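Local coordinates for protein acetylglutamate kinase (Streptococcus mutans, PDB 3L86) that probably catalyses the ATP-dependent phosphorylation of N-acetyl-L-glutamate, the second step of arginine biosynthesis from glutamate, at residues T99-L112 with A178-N190. Numbering follows the deposited sequence.
Sequences TSKDDMVLVSHALL and ASLGYSKEGDMLN. With NLG (N-acetyl-L-glutamate), chain C.
Asn190 and Thr99 meet beside bound N-acetyl-L-glutamate, where one face of helix 101-112 packs on a beta hairpin (strands 180-182 and 188-190) of the amino acid kinase fold. The helix crosses strand 188-190 at 77°. Asn190 reaches between helix and substrate because its CG stands opposite the backbone N (chi1 173°); ND2 donates to Thr99 OG1, nearly in the amide plane, at 3.1 Å. Thr99 OG1 is also hydrogen-bonded to Arg97 O, so the hydroxyl links the amide to a second substrate-pocket residue. The Val107 side chain crosses that of Asn190 at about a right angle, Val107 CG1 lying 3.9 Å from Asn190 CG. Two successive kinks, about CB-CG and CG-SD, curl the Met104 side chain over strand 188-190: SD lies 3.7 Å from Asn190 CB, while CE reaches the backbone of Met188 and Leu189 and touches Leu180 CD2. Beyond it, Ser108 CB abuts Met188 SD (3.7 Å). Leu111 CD1 touches both Leu180 CD2 and Ser179 O and OG; that OG is 3.6 Å from the ligand's CG. Leu112 CD2 packs on Ala178 CB. The apolar helix face thus backs two pocket residues, Ser179 and Asn190. The second hydrogen bond from Asn190 ND2 runs to the acetyl oxygen O7 of N-acetyl-L-glutamate, 3.3 Å long and nearly straight at 167°.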
loop_
_atom_site.group_PDB
_atom_site.type_symbol
_atom_site.label_atom_id
_atom_site.label_comp_id
_atom_site.label_asym_id
_atom_site.label_seq_id
_atom_site.Cartn_x
_atom_site.Cartn_y
_atom_site.Cartn_z
ATOM N N THR A 99 -12.105 -12.455 5.729
ATOM C CA THR A 99 -10.911 -13.098 6.364
ATOM C C THR A 99 -11.244 -13.687 7.735
ATOM O O THR A 99 -11.513 -12.956 8.693
ATOM C CB THR A 99 -9.719 -12.040 6.512
ATOM O OG1 THR A 99 -9.523 -11.324 5.270
ATOM C CG2 THR A 99 -8.395 -12.705 6.928
ATOM N N SER A 100 -11.261 -14.999 7.866
ATOM C CA SER A 100 -11.519 -15.580 9.185
ATOM C C SER A 100 -10.266 -15.552 10.041
ATOM O O SER A 100 -9.173 -15.348 9.519
ATOM C CB SER A 100 -11.977 -17.046 9.054
ATOM O OG SER A 100 -10.879 -17.877 8.695
ATOM N N LYS A 101 -10.391 -15.806 11.345
ATOM C CA LYS A 101 -9.194 -15.909 12.176
ATOM C C LYS A 101 -8.180 -16.994 11.705
ATOM O O LYS A 101 -6.946 -16.766 11.760
ATOM C CB LYS A 101 -9.602 -16.197 13.611
ATOM C CG LYS A 101 -8.502 -16.790 14.384
ATOM C CD LYS A 101 -7.993 -15.883 15.346
ATOM C CE LYS A 101 -8.553 -16.327 16.662
ATOM N NZ LYS A 101 -7.618 -15.973 17.754
ATOM N N ASP A 102 -8.671 -18.160 11.274
ATOM C CA ASP A 102 -7.788 -19.168 10.677
ATOM C C ASP A 102 -7.114 -18.631 9.387
ATOM O O ASP A 102 -5.940 -18.943 9.130
ATOM C CB ASP A 102 -8.480 -20.518 10.396
ATOM C CG ASP A 102 -8.778 -21.342 11.703
ATOM O OD1 ASP A 102 -8.144 -21.098 12.773
ATOM O OD2 ASP A 102 -9.718 -22.186 11.658
ATOM N N ASP A 103 -7.834 -17.868 8.593
ATOM C CA ASP A 103 -7.304 -17.242 7.401
ATOM C C ASP A 103 -6.049 -16.346 7.627
ATOM O O ASP A 103 -5.208 -16.249 6.759
ATOM C CB ASP A 103 -8.391 -16.478 6.630
ATOM C CG ASP A 103 -9.426 -17.401 5.941
ATOM O OD1 ASP A 103 -9.197 -18.572 5.698
ATOM O OD2 ASP A 103 -10.458 -16.906 5.653
ATOM N N MET A 104 -5.990 -15.712 8.777
ATOM C CA MET A 104 -4.935 -14.759 9.119
ATOM C C MET A 104 -3.566 -15.436 9.145
ATOM O O MET A 104 -2.535 -14.834 8.848
ATOM C CB MET A 104 -5.221 -14.085 10.488
ATOM C CG MET A 104 -6.303 -12.930 10.461
ATOM S SD MET A 104 -5.771 -11.519 9.382
ATOM C CE MET A 104 -4.092 -10.996 9.937
ATOM N N VAL A 105 -3.528 -16.706 9.522
ATOM C CA VAL A 105 -2.245 -17.461 9.442
ATOM C C VAL A 105 -1.707 -17.429 7.990
ATOM O O VAL A 105 -0.511 -17.229 7.746
ATOM C CB VAL A 105 -2.432 -18.974 9.843
ATOM C CG1 VAL A 105 -1.151 -19.786 9.499
ATOM C CG2 VAL A 105 -2.733 -19.111 11.347
ATOM N N LEU A 106 -2.594 -17.675 7.028
ATOM C CA LEU A 106 -2.246 -17.645 5.597
ATOM C C LEU A 106 -1.853 -16.234 5.122
ATOM O O LEU A 106 -0.849 -16.063 4.400
ATOM C CB LEU A 106 -3.445 -18.186 4.763
ATOM C CG LEU A 106 -3.849 -19.626 5.174
ATOM C CD1 LEU A 106 -5.178 -20.108 4.509
ATOM C CD2 LEU A 106 -2.725 -20.486 4.728
ATOM N N VAL A 107 -2.662 -15.231 5.518
ATOM C CA VAL A 107 -2.448 -13.823 5.102
ATOM C C VAL A 107 -1.054 -13.320 5.562
ATOM O O VAL A 107 -0.289 -12.748 4.766
ATOM C CB VAL A 107 -3.618 -12.876 5.566
ATOM C CG1 VAL A 107 -3.314 -11.362 5.336
ATOM C CG2 VAL A 107 -4.993 -13.221 4.884
ATOM N N SER A 108 -0.727 -13.512 6.842
ATOM C CA SER A 108 0.541 -12.990 7.364
ATOM C C SER A 108 1.732 -13.739 6.800
ATOM O O SER A 108 2.771 -13.103 6.486
ATOM C CB SER A 108 0.570 -12.971 8.914
ATOM O OG SER A 108 0.470 -14.276 9.402
ATOM N N HIS A 109 1.604 -15.059 6.603
ATOM C CA HIS A 109 2.681 -15.823 5.922
ATOM C C HIS A 109 2.943 -15.329 4.471
ATOM O O HIS A 109 4.077 -15.100 4.079
ATOM C CB HIS A 109 2.355 -17.333 5.861
ATOM C CG HIS A 109 3.282 -18.114 4.985
ATOM N ND1 HIS A 109 4.664 -18.070 5.129
ATOM C CD2 HIS A 109 3.033 -18.978 3.969
ATOM C CE1 HIS A 109 5.217 -18.848 4.206
ATOM N NE2 HIS A 109 4.252 -19.420 3.501
ATOM N N ALA A 110 1.902 -15.153 3.661
ATOM C CA ALA A 110 2.167 -14.668 2.295
ATOM C C ALA A 110 2.789 -13.234 2.295
ATOM O O ALA A 110 3.737 -12.919 1.542
ATOM C CB ALA A 110 0.863 -14.720 1.462
ATOM N N LEU A 111 2.237 -12.342 3.109
ATOM C CA LEU A 111 2.729 -10.950 3.131
ATOM C C LEU A 111 4.185 -10.825 3.655
ATOM O O LEU A 111 5.019 -10.174 3.001
ATOM C CB LEU A 111 1.788 -10.063 3.960
ATOM C CG LEU A 111 0.397 -9.745 3.376
ATOM C CD1 LEU A 111 -0.400 -8.890 4.379
ATOM C CD2 LEU A 111 0.547 -9.045 2.043
ATOM N N LEU A 112 4.497 -11.429 4.813
ATOM C CA LEU A 112 5.836 -11.334 5.404
ATOM C C LEU A 112 6.885 -12.211 4.707
ATOM O O LEU A 112 7.999 -11.747 4.425
ATOM C CB LEU A 112 5.832 -11.620 6.926
ATOM C CG LEU A 112 4.944 -10.646 7.749
ATOM C CD1 LEU A 112 4.778 -11.173 9.180
ATOM C CD2 LEU A 112 5.454 -9.181 7.734
ATOM N N ALA A 178 4.446 -4.235 5.633
ATOM C CA ALA A 178 3.332 -5.061 5.105
ATOM C C ALA A 178 1.958 -4.519 5.531
ATOM O O ALA A 178 1.870 -3.839 6.563
ATOM C CB ALA A 178 3.480 -6.505 5.603
ATOM N N SER A 179 0.887 -4.893 4.791
ATOM C CA SER A 179 -0.438 -4.361 5.106
ATOM C C SER A 179 -1.144 -5.147 6.229
ATOM O O SER A 179 -2.037 -5.999 5.932
ATOM C CB SER A 179 -1.334 -4.292 3.869
ATOM O OG SER A 179 -1.435 -5.559 3.208
ATOM N N LEU A 180 -0.706 -4.878 7.465
ATOM C CA LEU A 180 -1.150 -5.556 8.711
ATOM C C LEU A 180 -1.203 -4.510 9.828
ATOM O O LEU A 180 -0.378 -3.579 9.863
ATOM C CB LEU A 180 -0.163 -6.682 9.133
ATOM C CG LEU A 180 -0.029 -7.934 8.183
ATOM C CD1 LEU A 180 1.177 -8.802 8.578
ATOM C CD2 LEU A 180 -1.325 -8.840 8.087
ATOM N N GLY A 181 -2.186 -4.625 10.714
ATOM C CA GLY A 181 -2.233 -3.776 11.894
ATOM C C GLY A 181 -2.720 -4.566 13.136
ATOM O O GLY A 181 -3.036 -5.769 13.058
ATOM N N TYR A 182 -2.808 -3.895 14.270
ATOM C CA TYR A 182 -3.166 -4.600 15.526
ATOM C C TYR A 182 -4.307 -3.931 16.325
ATOM O O TYR A 182 -4.255 -2.748 16.581
ATOM C CB TYR A 182 -1.938 -4.709 16.435
ATOM C CG TYR A 182 -0.946 -5.769 15.997
ATOM C CD1 TYR A 182 -0.071 -5.524 14.917
ATOM C CD2 TYR A 182 -0.860 -6.990 16.666
ATOM C CE1 TYR A 182 0.868 -6.491 14.513
ATOM C CE2 TYR A 182 0.099 -7.949 16.281
ATOM C CZ TYR A 182 0.947 -7.669 15.206
ATOM O OH TYR A 182 1.867 -8.596 14.792
ATOM N N SER A 183 -5.279 -4.707 16.770
ATOM C CA SER A 183 -6.410 -4.176 17.574
ATOM C C SER A 183 -5.944 -3.743 18.971
ATOM O O SER A 183 -4.868 -4.195 19.440
ATOM C CB SER A 183 -7.494 -5.290 17.703
ATOM O OG SER A 183 -7.101 -6.229 18.714
ATOM N N LYS A 184 -6.751 -2.934 19.674
ATOM C CA LYS A 184 -6.416 -2.576 21.064
ATOM C C LYS A 184 -6.181 -3.830 21.941
ATOM O O LYS A 184 -5.357 -3.803 22.855
ATOM C CB LYS A 184 -7.481 -1.659 21.684
ATOM C CG LYS A 184 -8.878 -2.276 21.672
ATOM C CD LYS A 184 -10.040 -1.420 22.214
ATOM C CE LYS A 184 -11.363 -2.033 21.614
ATOM N NZ LYS A 184 -12.575 -1.343 21.974
ATOM N N GLU A 185 -6.854 -4.937 21.658
ATOM C CA GLU A 185 -6.618 -6.163 22.446
ATOM C C GLU A 185 -5.382 -6.987 22.015
ATOM O O GLU A 185 -5.005 -7.985 22.650
ATOM C CB GLU A 185 -7.879 -7.033 22.437
ATOM C CG GLU A 185 -9.134 -6.295 22.940
ATOM C CD GLU A 185 -9.865 -5.534 21.831
ATOM O OE1 GLU A 185 -9.437 -5.593 20.645
ATOM O OE2 GLU A 185 -10.891 -4.888 22.146
ATOM N N GLY A 186 -4.755 -6.588 20.909
ATOM C CA GLY A 186 -3.525 -7.220 20.512
ATOM C C GLY A 186 -3.676 -8.239 19.423
ATOM O O GLY A 186 -2.719 -8.975 19.124
ATOM N N ASP A 187 -4.862 -8.294 18.808
ATOM C CA ASP A 187 -5.057 -9.212 17.704
ATOM C C ASP A 187 -4.593 -8.612 16.356
ATOM O O ASP A 187 -4.914 -7.467 16.046
ATOM C CB ASP A 187 -6.547 -9.592 17.661
ATOM C CG ASP A 187 -6.978 -10.353 18.952
ATOM O OD1 ASP A 187 -8.027 -10.047 19.505
ATOM O OD2 ASP A 187 -6.215 -11.234 19.428
ATOM N N MET A 188 -3.880 -9.420 15.565
ATOM C CA MET A 188 -3.477 -9.067 14.208
ATOM C C MET A 188 -4.664 -9.006 13.236
ATOM O O MET A 188 -5.434 -9.944 13.193
ATOM C CB MET A 188 -2.450 -10.076 13.680
ATOM C CG MET A 188 -1.615 -9.466 12.513
ATOM S SD MET A 188 -0.547 -10.615 11.591
ATOM C CE MET A 188 0.787 -10.801 12.722
ATOM N N LEU A 189 -4.766 -7.937 12.419
ATOM C CA LEU A 189 -5.850 -7.762 11.423
ATOM C C LEU A 189 -5.321 -7.561 9.986
ATOM O O LEU A 189 -4.236 -7.005 9.821
ATOM C CB LEU A 189 -6.773 -6.554 11.775
ATOM C CG LEU A 189 -7.368 -6.443 13.191
ATOM C CD1 LEU A 189 -8.335 -5.216 13.318
ATOM C CD2 LEU A 189 -8.080 -7.700 13.587
ATOM N N ASN A 190 -6.099 -7.970 8.976
ATOM C CA ASN A 190 -5.753 -7.849 7.540
ATOM C C ASN A 190 -6.210 -6.452 7.068
ATOM O O ASN A 190 -7.410 -6.135 7.195
ATOM C CB ASN A 190 -6.426 -9.009 6.733
ATOM C CG ASN A 190 -6.266 -8.874 5.212
ATOM O OD1 ASN A 190 -5.463 -8.075 4.733
ATOM N ND2 ASN A 190 -7.024 -9.690 4.440
HETATM C CA NLG C . -6.062 -7.125 1.548
HETATM C C NLG C . -7.371 -6.940 2.069
HETATM O OXT NLG C . -8.422 -7.138 1.449
HETATM O O NLG C . -7.813 -6.490 3.060
HETATM C CB NLG C . -4.559 -7.065 1.872
HETATM C CG NLG C . -3.461 -7.223 0.740
HETATM C CD NLG C . -3.336 -6.268 -0.521
HETATM O OE1 NLG C . -3.927 -5.228 -0.479
HETATM O OE2 NLG C . -2.702 -6.540 -1.554
HETATM C C7 NLG C . -6.029 -9.097 0.275
HETATM C C8 NLG C . -5.836 -9.501 -0.847
HETATM O O7 NLG C . -6.289 -9.744 1.259
HETATM N N2 NLG C . -5.986 -7.847 0.537
#